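Local structure of uncharacterized protein (2QVP) at residues N127-A137 and D226-S236; F10-E18 and P251-N259. The protein is a putative zinc-dependent metallopeptidase of the M14 family, probably with metallocarboxypeptidase activity. All coordinates share one frame; numbering follows the deposited sequence.

Contact 2 spans the chain, joining residues 10-18 near the N-terminus to helix 252-270, and contact 1, between 127-137 and 226-236, is nested inside the loop that contact 2 closes. Their centres lie about 30 Å apart, on opposite sides of the centre of the chain. Both border the mixed eight-stranded sheet through strand 165-171, which brings Thr167 and His169 to contact 1 and Glu170 to contact 2. The side chain of Glu230 in contact 1 is about 6 Å from that of Glu245, the predicted catalytic residue. Contact 2 thus ties the N-terminal segment to the C-terminal helix, while contact 1 holds a hairpin and a short helix beside the probable active site.

Contact 1 of 2, residues N127-A137 and D226-S236; sequences NRGFFIENGKA and DTSFESFLVRS. With GOL (glycerol), chain F; SO4 (sulfate ion), chain D.
The ring of Phe130 has Phe229 over one face, the second ring turning its edge down in a T-shaped pair with planes at 64° and centroids 5.3 Å apart, while Thr227 O lies at the edge of the Phe130 ring. Phe229 CB adds a CH-pi contact to the same ring. The Phe232 ring meets Ala137 CB at its edge, Phe232 CZ 3.5 Å from it, and Ser236 OG sits over one face. The Arg128 guanidinium carries Asp226 CB on one face, its plane stacked on the Asp226 carboxylate, but no N-H points at the acid.

Thr227 OG1 instead accepts from Arg128 NE (3.0 Å) and from Gly129 N (3.1 Å), placed for both by a first torsion of 69° that sets it between the backbone N and the carbonyl carbon. Phe130 N then bonds to a lone pair of Thr227 O at 3.0 Å. Asp226 OD1 takes three donors, Ser228 N, Ser228 OG and Ser231 OG, and Ser228 OG in turn accepts from Ser231 N. Two waters bridge the Asn127 amide to the Glu230 carboxylate, the two planes nearly coplanar. The glycerol, probably from the crystallisation liquor, donates from O3 to Asp226 O and from O2 to Phe130 O. Asx turn and serine N-cap thus start helix 229-235 against the loop leading into the hairpin 131-138, near the predicted catalytic Glu245.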
# COMPACT_ATOMS: atom_id res chain seq x y z
N ASN A 127 1.73 9.65 5.50
CA ASN A 127 2.34 8.39 5.89
C ASN A 127 2.98 8.46 7.27
O ASN A 127 3.43 7.45 7.76
CB ASN A 127 3.38 7.96 4.86
CG ASN A 127 3.89 6.55 5.07
OD1 ASN A 127 3.14 5.64 5.38
ND2 ASN A 127 5.19 6.37 4.93
N ARG A 128 3.04 9.61 7.92
CA ARG A 128 3.65 9.64 9.24
C ARG A 128 2.72 10.16 10.33
O ARG A 128 1.62 10.65 10.04
CB ARG A 128 5.08 10.25 9.18
CG ARG A 128 6.09 9.17 8.55
CD ARG A 128 7.58 9.33 8.87
NE ARG A 128 7.90 9.05 10.28
CZ ARG A 128 9.05 9.38 10.89
NH1 ARG A 128 10.05 9.98 10.22
NH2 ARG A 128 9.23 9.12 12.19
N GLY A 129 3.10 9.90 11.57
CA GLY A 129 2.32 10.26 12.74
C GLY A 129 1.30 9.25 13.19
O GLY A 129 0.22 9.63 13.63
N PHE A 130 1.63 7.97 13.12
CA PHE A 130 0.75 6.89 13.60
C PHE A 130 1.39 6.33 14.85
O PHE A 130 2.47 5.75 14.77
CB PHE A 130 0.61 5.80 12.54
CG PHE A 130 -0.10 6.24 11.31
CD1 PHE A 130 -1.50 6.20 11.25
CD2 PHE A 130 0.60 6.71 10.19
CE1 PHE A 130 -2.18 6.60 10.11
CE2 PHE A 130 -0.06 7.13 9.06
CZ PHE A 130 -1.47 7.07 9.02
N PHE A 131 0.73 6.49 15.99
CA PHE A 131 1.30 6.11 17.26
C PHE A 131 0.44 5.09 17.97
O PHE A 131 -0.76 4.98 17.71
CB PHE A 131 1.49 7.33 18.18
CG PHE A 131 2.23 8.42 17.55
CD1 PHE A 131 3.63 8.45 17.62
CD2 PHE A 131 1.56 9.41 16.84
CE1 PHE A 131 4.34 9.45 16.99
CE2 PHE A 131 2.25 10.43 16.23
CZ PHE A 131 3.65 10.45 16.29
N ILE A 132 1.10 4.32 18.82
CA ILE A 132 0.46 3.36 19.66
C ILE A 132 1.18 3.60 21.00
O ILE A 132 2.42 3.51 21.07
CB ILE A 132 0.44 1.88 19.02
CG1 ILE A 132 -0.46 0.95 19.83
CG2 ILE A 132 1.82 1.25 18.91
CD1 ILE A 132 -0.96 -0.21 19.03
N GLU A 133 0.40 3.99 22.01
CA GLU A 133 0.90 4.32 23.36
C GLU A 133 0.20 3.45 24.38
O GLU A 133 -1.02 3.58 24.57
CB GLU A 133 0.65 5.80 23.70
CG GLU A 133 1.28 6.79 22.75
CD GLU A 133 2.78 6.62 22.64
OE1 GLU A 133 3.40 6.34 23.67
OE2 GLU A 133 3.33 6.78 21.53
N ASN A 134 0.97 2.56 25.02
CA ASN A 134 0.47 1.61 26.01
C ASN A 134 -0.78 0.86 25.51
O ASN A 134 -1.79 0.81 26.20
CB ASN A 134 0.23 2.32 27.32
CG ASN A 134 1.48 3.05 27.80
OD1 ASN A 134 2.54 2.45 27.93
ND2 ASN A 134 1.35 4.34 28.07
N GLY A 135 -0.67 0.36 24.28
CA GLY A 135 -1.72 -0.39 23.59
C GLY A 135 -2.77 0.42 22.84
O GLY A 135 -3.55 -0.15 22.09
N LYS A 136 -2.78 1.74 23.01
CA LYS A 136 -3.82 2.58 22.44
C LYS A 136 -3.29 3.34 21.23
O LYS A 136 -2.30 4.06 21.32
CB LYS A 136 -4.36 3.53 23.51
CG LYS A 136 -5.70 4.23 23.16
CD LYS A 136 -6.32 4.86 24.43
CE LYS A 136 -7.74 5.43 24.21
NZ LYS A 136 -7.80 6.50 23.17
N ALA A 137 -3.96 3.13 20.09
CA ALA A 137 -3.68 3.84 18.85
C ALA A 137 -4.07 5.32 19.02
O ALA A 137 -5.10 5.61 19.64
CB ALA A 137 -4.46 3.20 17.66
N ASP A 226 9.40 3.45 12.49
CA ASP A 226 9.25 4.89 12.63
C ASP A 226 7.76 5.09 12.94
O ASP A 226 7.16 4.20 13.52
CB ASP A 226 9.77 5.62 11.39
CG ASP A 226 9.11 5.16 10.12
OD1 ASP A 226 8.09 4.41 10.17
OD2 ASP A 226 9.64 5.55 9.05
N THR A 227 7.15 6.21 12.57
CA THR A 227 5.71 6.45 12.81
C THR A 227 4.88 6.27 11.53
O THR A 227 3.78 6.80 11.41
CB THR A 227 5.52 7.82 13.45
OG1 THR A 227 5.84 8.84 12.50
CG2 THR A 227 6.42 7.93 14.72
N SER A 228 5.40 5.46 10.59
CA SER A 228 4.68 5.12 9.36
C SER A 228 3.49 4.24 9.67
O SER A 228 3.41 3.60 10.74
CB SER A 228 5.58 4.43 8.32
OG SER A 228 6.00 3.15 8.76
N PHE A 229 2.54 4.24 8.72
CA PHE A 229 1.33 3.42 8.84
C PHE A 229 1.67 1.91 9.06
O PHE A 229 1.13 1.25 9.95
CB PHE A 229 0.39 3.69 7.64
CG PHE A 229 -0.89 2.91 7.66
CD1 PHE A 229 -1.88 3.18 8.61
CD2 PHE A 229 -1.13 1.93 6.70
CE1 PHE A 229 -3.07 2.49 8.61
CE2 PHE A 229 -2.34 1.24 6.68
CZ PHE A 229 -3.31 1.51 7.64
N GLU A 230 2.60 1.40 8.26
CA GLU A 230 3.05 -0.02 8.35
C GLU A 230 3.80 -0.34 9.66
O GLU A 230 3.64 -1.42 10.18
CB GLU A 230 3.86 -0.46 7.08
CG GLU A 230 5.20 0.21 6.77
CD GLU A 230 5.11 1.61 6.10
OE1 GLU A 230 3.99 2.17 5.96
OE2 GLU A 230 6.17 2.15 5.75
N SER A 231 4.63 0.58 10.14
CA SER A 231 5.26 0.45 11.46
C SER A 231 4.18 0.36 12.54
O SER A 231 4.25 -0.50 13.41
CB SER A 231 6.19 1.63 11.79
OG SER A 231 7.37 1.59 11.04
N PHE A 232 3.18 1.24 12.46
CA PHE A 232 2.05 1.24 13.39
C PHE A 232 1.31 -0.12 13.41
O PHE A 232 1.06 -0.68 14.46
CB PHE A 232 1.08 2.41 13.06
CG PHE A 232 -0.30 2.27 13.69
CD1 PHE A 232 -0.50 2.55 15.01
CD2 PHE A 232 -1.39 1.87 12.92
CE1 PHE A 232 -1.78 2.40 15.61
CE2 PHE A 232 -2.66 1.74 13.49
CZ PHE A 232 -2.85 2.00 14.84
N LEU A 233 0.94 -0.62 12.23
CA LEU A 233 0.20 -1.89 12.13
C LEU A 233 1.01 -3.11 12.53
O LEU A 233 0.42 -4.06 13.06
CB LEU A 233 -0.37 -2.09 10.72
CG LEU A 233 -1.52 -1.17 10.33
CD1 LEU A 233 -1.93 -1.51 8.93
CD2 LEU A 233 -2.70 -1.31 11.33
N VAL A 234 2.33 -3.10 12.28
CA VAL A 234 3.23 -4.17 12.74
C VAL A 234 3.34 -4.13 14.29
O VAL A 234 3.22 -5.18 14.95
CB VAL A 234 4.61 -4.14 12.06
CG1 VAL A 234 5.60 -5.06 12.77
CG2 VAL A 234 4.47 -4.46 10.56
N ARG A 235 3.50 -2.92 14.86
CA ARG A 235 3.56 -2.78 16.32
C ARG A 235 2.18 -3.09 16.92
O ARG A 235 2.11 -3.51 18.05
CB ARG A 235 4.03 -1.39 16.78
CG ARG A 235 5.41 -0.92 16.24
CD ARG A 235 6.68 -0.87 17.13
NE ARG A 235 7.41 -2.13 17.34
CZ ARG A 235 8.73 -2.25 17.59
NH1 ARG A 235 9.57 -1.20 17.66
NH2 ARG A 235 9.24 -3.46 17.77
N SER A 236 1.10 -2.88 16.16
CA SER A 236 -0.24 -3.25 16.60
C SER A 236 -0.54 -4.77 16.54
O SER A 236 -1.61 -5.16 16.98
CB SER A 236 -1.29 -2.50 15.77
OG SER A 236 -1.13 -1.10 15.89
C1 GOL F . 4.92 3.63 17.69
O1 GOL F . 4.23 4.51 18.56
C2 GOL F . 4.49 3.77 16.22
O2 GOL F . 3.11 3.44 16.05
C3 GOL F . 5.21 2.80 15.29
O3 GOL F . 6.63 2.70 15.50
S SO4 D . 7.80 9.22 4.85
O1 SO4 D . 6.44 9.67 4.61
O2 SO4 D . 8.40 8.66 3.65
O3 SO4 D . 8.62 10.34 5.31
O4 SO4 D . 7.78 8.14 5.85
O HOH W 1 7.15 4.37 4.86
O HOH W 2 2.37 3.36 4.46

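Contact 2 of 2, residues F10-E18 and P251-N259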
# COMPACT_ATOMS: atom_id res chain seq x y z
N PHE A 10 4.33 15.45 -10.28
CA PHE A 10 4.72 14.30 -11.10
C PHE A 10 3.51 13.66 -11.77
O PHE A 10 2.58 13.22 -11.08
CB PHE A 10 5.41 13.25 -10.24
CG PHE A 10 6.71 13.69 -9.59
CD1 PHE A 10 6.70 14.32 -8.37
CD2 PHE A 10 7.93 13.43 -10.19
CE1 PHE A 10 7.89 14.73 -7.75
CE2 PHE A 10 9.13 13.83 -9.57
CZ PHE A 10 9.10 14.48 -8.35
N VAL A 11 3.52 13.57 -13.10
CA VAL A 11 2.43 13.02 -13.89
C VAL A 11 2.96 12.15 -15.01
O VAL A 11 3.91 12.52 -15.68
CB VAL A 11 1.56 14.12 -14.55
CG1 VAL A 11 0.29 13.50 -15.18
CG2 VAL A 11 1.21 15.23 -13.55
N TRP A 12 2.36 10.98 -15.18
CA TRP A 12 2.68 10.10 -16.27
C TRP A 12 1.38 9.66 -16.99
O TRP A 12 0.29 9.75 -16.46
CB TRP A 12 3.43 8.87 -15.78
CG TRP A 12 4.69 9.14 -15.02
CD1 TRP A 12 5.96 9.16 -15.53
CD2 TRP A 12 4.82 9.38 -13.61
NE1 TRP A 12 6.86 9.41 -14.54
CE2 TRP A 12 6.20 9.56 -13.35
CE3 TRP A 12 3.91 9.44 -12.54
CZ2 TRP A 12 6.69 9.78 -12.06
CZ3 TRP A 12 4.40 9.69 -11.26
CH2 TRP A 12 5.78 9.86 -11.03
N ARG A 13 1.56 9.18 -18.21
CA ARG A 13 0.49 8.65 -19.05
C ARG A 13 0.53 7.16 -18.86
O ARG A 13 1.62 6.58 -18.87
CB ARG A 13 0.75 9.06 -20.52
CG ARG A 13 0.06 8.27 -21.65
CD ARG A 13 -1.46 8.43 -21.71
NE ARG A 13 -2.06 7.57 -22.74
CZ ARG A 13 -3.35 7.56 -23.12
NH1 ARG A 13 -4.24 8.40 -22.59
NH2 ARG A 13 -3.77 6.71 -24.07
N SER A 14 -0.63 6.54 -18.66
CA SER A 14 -0.75 5.09 -18.60
C SER A 14 -1.47 4.65 -19.84
O SER A 14 -2.51 5.23 -20.17
CB SER A 14 -1.60 4.63 -17.42
OG SER A 14 -1.86 3.22 -17.50
N GLU A 15 -0.94 3.63 -20.52
CA GLU A 15 -1.59 2.99 -21.66
C GLU A 15 -2.49 1.87 -21.18
O GLU A 15 -3.48 1.60 -21.81
CB GLU A 15 -0.57 2.42 -22.65
CG GLU A 15 0.45 3.42 -23.20
CD GLU A 15 -0.17 4.58 -23.96
OE1 GLU A 15 -1.32 4.45 -24.45
OE2 GLU A 15 0.53 5.62 -24.08
N ILE A 16 -2.12 1.20 -20.08
CA ILE A 16 -2.96 0.18 -19.42
C ILE A 16 -4.32 0.81 -19.08
O ILE A 16 -5.39 0.22 -19.35
CB ILE A 16 -2.30 -0.38 -18.14
CG1 ILE A 16 -1.08 -1.24 -18.48
CG2 ILE A 16 -3.27 -1.22 -17.30
CD1 ILE A 16 -0.27 -1.63 -17.21
N PHE A 17 -4.30 2.04 -18.57
CA PHE A 17 -5.54 2.75 -18.24
C PHE A 17 -5.95 3.87 -19.19
O PHE A 17 -7.02 4.42 -19.00
CB PHE A 17 -5.46 3.23 -16.79
CG PHE A 17 -5.36 2.09 -15.82
CD1 PHE A 17 -6.47 1.29 -15.53
CD2 PHE A 17 -4.16 1.78 -15.21
CE1 PHE A 17 -6.37 0.23 -14.64
CE2 PHE A 17 -4.07 0.74 -14.32
CZ PHE A 17 -5.17 -0.03 -14.03
N GLU A 18 -5.13 4.19 -20.19
CA GLU A 18 -5.43 5.19 -21.22
C GLU A 18 -5.81 6.53 -20.61
O GLU A 18 -6.83 7.11 -20.94
CB GLU A 18 -6.50 4.65 -22.19
CG GLU A 18 -6.04 3.33 -22.84
CD GLU A 18 -7.00 2.75 -23.88
OE1 GLU A 18 -8.23 2.88 -23.72
OE2 GLU A 18 -6.49 2.13 -24.83
N PRO A 251 9.15 3.51 -16.48
CA PRO A 251 7.84 3.77 -17.09
C PRO A 251 6.69 3.37 -16.17
O PRO A 251 6.75 2.31 -15.52
CB PRO A 251 7.84 2.89 -18.33
CG PRO A 251 9.30 2.50 -18.54
CD PRO A 251 9.88 2.45 -17.21
N LEU A 252 5.65 4.21 -16.14
CA LEU A 252 4.50 4.03 -15.27
C LEU A 252 3.88 2.64 -15.38
O LEU A 252 3.69 1.97 -14.36
CB LEU A 252 3.42 5.10 -15.53
CG LEU A 252 2.19 5.09 -14.59
CD1 LEU A 252 2.55 5.53 -13.21
CD2 LEU A 252 1.09 5.99 -15.17
N ASP A 253 3.57 2.19 -16.59
CA ASP A 253 2.92 0.87 -16.75
C ASP A 253 3.77 -0.29 -16.19
O ASP A 253 3.21 -1.19 -15.57
CB ASP A 253 2.46 0.66 -18.20
CG ASP A 253 1.26 1.59 -18.58
OD1 ASP A 253 0.48 2.03 -17.71
OD2 ASP A 253 1.09 1.87 -19.79
N GLN A 254 5.10 -0.23 -16.31
CA GLN A 254 5.97 -1.24 -15.68
C GLN A 254 5.84 -1.19 -14.15
O GLN A 254 5.69 -2.24 -13.48
CB GLN A 254 7.42 -1.09 -16.15
CG GLN A 254 7.58 -1.52 -17.62
CD GLN A 254 7.34 -3.01 -17.81
OE1 GLN A 254 8.08 -3.84 -17.28
NE2 GLN A 254 6.29 -3.37 -18.57
N ARG A 255 5.85 0.01 -13.60
CA ARG A 255 5.61 0.18 -12.16
C ARG A 255 4.22 -0.31 -11.74
O ARG A 255 4.08 -0.90 -10.67
CB ARG A 255 5.77 1.63 -11.75
CG ARG A 255 7.20 2.18 -11.80
CD ARG A 255 7.10 3.63 -11.42
NE ARG A 255 6.86 4.50 -12.51
CZ ARG A 255 6.30 5.70 -12.44
NH1 ARG A 255 5.79 6.23 -11.31
NH2 ARG A 255 6.19 6.36 -13.57
N ILE A 256 3.21 -0.07 -12.58
CA ILE A 256 1.85 -0.56 -12.32
C ILE A 256 1.85 -2.11 -12.26
O ILE A 256 1.30 -2.71 -11.32
CB ILE A 256 0.80 -0.02 -13.34
CG1 ILE A 256 0.54 1.47 -13.10
CG2 ILE A 256 -0.52 -0.80 -13.25
CD1 ILE A 256 -0.30 2.15 -14.17
N LEU A 257 2.53 -2.74 -13.23
CA LEU A 257 2.57 -4.21 -13.26
C LEU A 257 3.33 -4.80 -12.08
O LEU A 257 2.90 -5.81 -11.54
CB LEU A 257 3.12 -4.72 -14.58
CG LEU A 257 2.26 -4.40 -15.80
CD1 LEU A 257 3.02 -4.62 -17.13
CD2 LEU A 257 0.97 -5.21 -15.74
N ALA A 258 4.43 -4.15 -11.70
CA ALA A 258 5.26 -4.58 -10.59
C ALA A 258 4.53 -4.49 -9.28
O ALA A 258 4.63 -5.39 -8.44
CB ALA A 258 6.55 -3.73 -10.53
N ASN A 259 3.80 -3.39 -9.09
CA ASN A 259 2.97 -3.24 -7.91
C ASN A 259 1.94 -4.38 -7.78
O ASN A 259 1.85 -5.04 -6.74
CB ASN A 259 2.31 -1.86 -7.89
CG ASN A 259 3.22 -0.81 -7.29
OD1 ASN A 259 3.30 -0.70 -6.08
ND2 ASN A 259 3.88 -0.02 -8.12
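Leu252, in the first turn of the helix, lays CD2 against Trp12 CB and Ser14 CB, at 3.8 Å from each. Asp253 follows as the polar centre. Its OD1 accepts from Ser14 OG at 2.6 Å on the syn lone pair, and OD2 takes Glu15 N at 2.8 Å on its own syn lone pair and Ile16 N, longer at 3.3 Å, from above the carboxylate plane. Ser14 OG also accepts from Phe17 N, an ST motif, so the Asp253 carboxylate clasps a turn that the Ser14 hydroxyl already closes between strands 13-14 and 19-20. An alanine in place of Asp253 is likely to leave Glu15 N, Ile16 N and the Ser14 hydroxyl without the carboxylate they donate to, untying the turn from the helix. Arg255, its chain bent at chi3 (-88°), stands the edge of its guanidinium on one face of Trp12 in a cation-pi contact, NH2 leading at 3.2 Å from Trp12 CE2, the planes 72° apart. Its NH1 turns to a salt bridge with Glu170. Ile256 sets CD1 at the edge of the Phe17 ring, and Leu257 CG meets Ile16 CD1 at 4.0 Å.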